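PDB 6AU1: putative hemin storage protein from Bordetella bronchiseptica, which cleaves deacetylated poly-beta-1,6-N-acetylglucosamine through the glycoside hydrolase domain present here, an activity that can disrupt bacterial biofilms. Local coordinates for residues A[47-52]-A[56-61]. Sequence-based numbering, arbitrary orientation.
Sequences QAFADP and GDITEV
Ala50 and Glu60 hold the two sides of this loop together through their backbones: Ala50 N donates to Glu60 O at 3.0 Å, with an N-H...O angle of 159°. The return bond of a regular antiparallel pair is replaced by a water, which donates to Ala50 O at 2.7 Å and accepts from Glu60 N at 3.1 Å. The direct bond and the backbone bonding of Ala48 with Tyr62 flank a single bridge, Phe49 with Val61 (CA to CA 4.0 Å).

Near the turn a carboxylate takes over. Asp51 OD1 receives Gly56 N at 3.0 Å on its syn side, the donor lying 26° out of the carboxylate plane. With CG anti to the backbone N (chi1 -172°), the Asp51 side chain reaches across to the returning chain; its own amide is bonded to Asp15.

Between these polar ties the side chains pack. Ile58 CD1 is the wedge: it lies 3.7 Å from Phe49 CD2, meeting the ring obliquely, and packs equally close to Asp51 CB; the same methyl rests against the carbonyl oxygen Ala50 O. On the bridge side, Val61 CG1 sits alongside Phe49 CB, 3.9 Å away. Gln47 CG lies over one face of the Phe49 ring, displaced toward its rim, and Trp93 packs against the ring edge-to-face.

Both segments belong to the long loop between strand 43-47 and helix 75-86. In this TIM-barrel-type glycoside hydrolase domain, such a beta-to-alpha loop leaves the C-terminal end of a parallel barrel strand, the end where enzymes of this fold carry their active sites.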
ATOM      1  N   GLN A  47       8.261   5.038  -1.357  1.00 11.32           N
ATOM      2  CA  GLN A  47       7.186   6.001  -1.625  1.00 11.44           C
ATOM      3  C   GLN A  47       7.446   6.809  -2.893  1.00 12.48           C
ATOM      4  O   GLN A  47       8.499   7.439  -3.014  1.00 13.26           O
ATOM      5  CB  GLN A  47       7.054   6.950  -0.434  1.00 12.45           C
ATOM      6  CG  GLN A  47       5.740   7.730  -0.372  1.00 12.37           C
ATOM      7  CD  GLN A  47       5.780   8.812   0.696  1.00 14.88           C
ATOM      8  OE1 GLN A  47       6.850   9.261   1.097  1.00 13.70           O
ATOM      9  NE2 GLN A  47       4.607   9.254   1.144  1.00 15.35           N
ATOM     10  N   ALA A  48       6.493   6.815  -3.829  1.00 11.85           N
ATOM     11  CA  ALA A  48       6.677   7.569  -5.071  1.00 12.91           C
ATOM     12  C   ALA A  48       5.792   8.816  -5.109  1.00 13.53           C
ATOM     13  O   ALA A  48       5.873   9.619  -6.048  1.00 12.80           O
ATOM     14  CB  ALA A  48       6.391   6.667  -6.286  1.00 11.83           C
ATOM     15  N   PHE A  49       4.956   8.955  -4.078  1.00 12.34           N
ATOM     16  CA  PHE A  49       3.991  10.060  -3.944  1.00 14.18           C
ATOM     17  C   PHE A  49       4.289  10.871  -2.680  1.00 13.13           C
ATOM     18  O   PHE A  49       4.971  10.385  -1.778  1.00 12.86           O
ATOM     19  CB  PHE A  49       2.556   9.504  -3.893  1.00 13.69           C
ATOM     20  CG  PHE A  49       2.287   8.624  -2.695  1.00 11.87           C
ATOM     21  CD1 PHE A  49       2.723   7.303  -2.673  1.00 12.87           C
ATOM     22  CD2 PHE A  49       1.600   9.122  -1.592  1.00 13.63           C
ATOM     23  CE1 PHE A  49       2.473   6.477  -1.574  1.00 12.04           C
ATOM     24  CE2 PHE A  49       1.352   8.317  -0.487  1.00 13.40           C
ATOM     25  CZ  PHE A  49       1.790   6.985  -0.477  1.00 13.84           C
ATOM     26  N   ALA A  50       3.790  12.105  -2.608  1.00 12.39           N
ATOM     27  CA  ALA A  50       4.020  12.928  -1.429  1.00 11.11           C
ATOM     28  C   ALA A  50       2.772  12.973  -0.548  1.00 12.64           C
ATOM     29  O   ALA A  50       1.666  13.174  -1.040  1.00 14.99           O
ATOM     30  CB  ALA A  50       4.428  14.331  -1.831  1.00 12.80           C
ATOM     31  N   ASP A  51       2.963  12.784   0.751  1.00 11.66           N
ATOM     32  CA  ASP A  51       1.862  12.870   1.716  1.00 14.42           C
ATOM     33  C   ASP A  51       2.349  13.519   3.020  1.00 15.52           C
ATOM     34  O   ASP A  51       2.144  12.963   4.106  1.00 15.48           O
ATOM     35  CB  ASP A  51       1.286  11.461   1.964  1.00 14.06           C
ATOM     36  CG  ASP A  51       0.002  11.463   2.806  1.00 26.01           C
ATOM     37  OD1 ASP A  51      -0.679  12.498   2.899  1.00 19.83           O
ATOM     38  OD2 ASP A  51      -0.313  10.403   3.382  1.00 28.14           O
ATOM     39  N   PRO A  52       2.982  14.706   2.931  1.00 13.68           N
ATOM     40  CA  PRO A  52       3.607  15.249   4.146  1.00 14.52           C
ATOM     41  C   PRO A  52       2.612  15.614   5.244  1.00 18.53           C
ATOM     42  O   PRO A  52       2.995  15.647   6.412  1.00 18.34           O
ATOM     43  CB  PRO A  52       4.333  16.506   3.641  1.00 16.95           C
ATOM     44  CG  PRO A  52       3.592  16.903   2.414  1.00 18.91           C
ATOM     45  CD  PRO A  52       3.153  15.613   1.775  1.00 19.52           C
ATOM     46  N   GLY A  56      -3.580  11.816   3.409  1.00 13.75           N
ATOM     47  CA  GLY A  56      -3.864  11.028   2.222  1.00 14.23           C
ATOM     48  C   GLY A  56      -4.412  11.799   1.030  1.00 15.21           C
ATOM     49  O   GLY A  56      -4.870  11.208   0.052  1.00 15.47           O
ATOM     50  N   ASP A  57      -4.372  13.124   1.119  1.00 13.89           N
ATOM     51  CA  ASP A  57      -4.782  13.989   0.024  1.00 14.50           C
ATOM     52  C   ASP A  57      -3.548  14.239  -0.835  1.00 14.62           C
ATOM     53  O   ASP A  57      -2.708  15.083  -0.502  1.00 13.70           O
ATOM     54  CB  ASP A  57      -5.376  15.281   0.592  1.00 13.18           C
ATOM     55  CG  ASP A  57      -5.720  16.330  -0.470  1.00 20.97           C
ATOM     56  OD1 ASP A  57      -5.877  16.021  -1.667  1.00 16.34           O
ATOM     57  OD2 ASP A  57      -5.870  17.492  -0.063  1.00 29.91           O
ATOM     58  N   ILE A  58      -3.436  13.485  -1.921  1.00 11.27           N
ATOM     59  CA  ILE A  58      -2.174  13.431  -2.671  1.00 12.65           C
ATOM     60  C   ILE A  58      -2.253  14.391  -3.857  1.00 13.41           C
ATOM     61  O   ILE A  58      -2.810  14.059  -4.905  1.00 14.29           O
ATOM     62  CB  ILE A  58      -1.849  11.993  -3.169  1.00 12.90           C
ATOM     63  CG1 ILE A  58      -1.993  10.946  -2.051  1.00 12.35           C
ATOM     64  CG2 ILE A  58      -0.428  11.937  -3.813  1.00 11.65           C
ATOM     65  CD1 ILE A  58      -1.304  11.304  -0.727  1.00 11.26           C
ATOM     66  N   THR A  59      -1.700  15.585  -3.681  1.00 13.75           N
ATOM     67  CA  THR A  59      -1.699  16.583  -4.750  1.00 12.25           C
ATOM     68  C   THR A  59      -0.392  16.591  -5.544  1.00 13.97           C
ATOM     69  O   THR A  59      -0.330  17.186  -6.616  1.00 15.86           O
ATOM     70  CB  THR A  59      -1.920  18.002  -4.202  1.00 17.01           C
ATOM     71  OG1 THR A  59      -0.948  18.272  -3.180  1.00 16.80           O
ATOM     72  CG2 THR A  59      -3.343  18.159  -3.620  1.00 18.05           C
ATOM     73  N   GLU A  60       0.650  15.965  -5.002  1.00 14.91           N
ATOM     74  CA  GLU A  60       1.980  16.009  -5.620  1.00 12.05           C
ATOM     75  C   GLU A  60       2.650  14.648  -5.550  1.00 13.38           C
ATOM     76  O   GLU A  60       2.370  13.862  -4.638  1.00 13.25           O
ATOM     77  CB  GLU A  60       2.867  17.047  -4.932  1.00 14.04           C
ATOM     78  CG  GLU A  60       2.326  18.468  -4.983  1.00 15.04           C
ATOM     79  CD  GLU A  60       3.290  19.469  -4.377  1.00 26.42           C
ATOM     80  OE1 GLU A  60       3.979  19.120  -3.396  1.00 22.71           O
ATOM     81  OE2 GLU A  60       3.353  20.606  -4.877  1.00 34.40           O
ATOM     82  N   VAL A  61       3.534  14.366  -6.509  1.00 13.90           N
ATOM     83  CA  VAL A  61       4.298  13.120  -6.470  1.00 11.52           C
ATOM     84  C   VAL A  61       5.786  13.414  -6.647  1.00 11.65           C
ATOM     85  O   VAL A  61       6.189  14.572  -6.741  1.00 12.80           O
ATOM     86  CB  VAL A  61       3.830  12.113  -7.542  1.00 12.38           C
ATOM     87  CG1 VAL A  61       2.431  11.579  -7.216  1.00 14.04           C
ATOM     88  CG2 VAL A  61       3.847  12.764  -8.930  1.00 13.65           C
TER
HETATM   89  O   HOH W   1       0.788  15.596  -1.976  1.00 16.13           O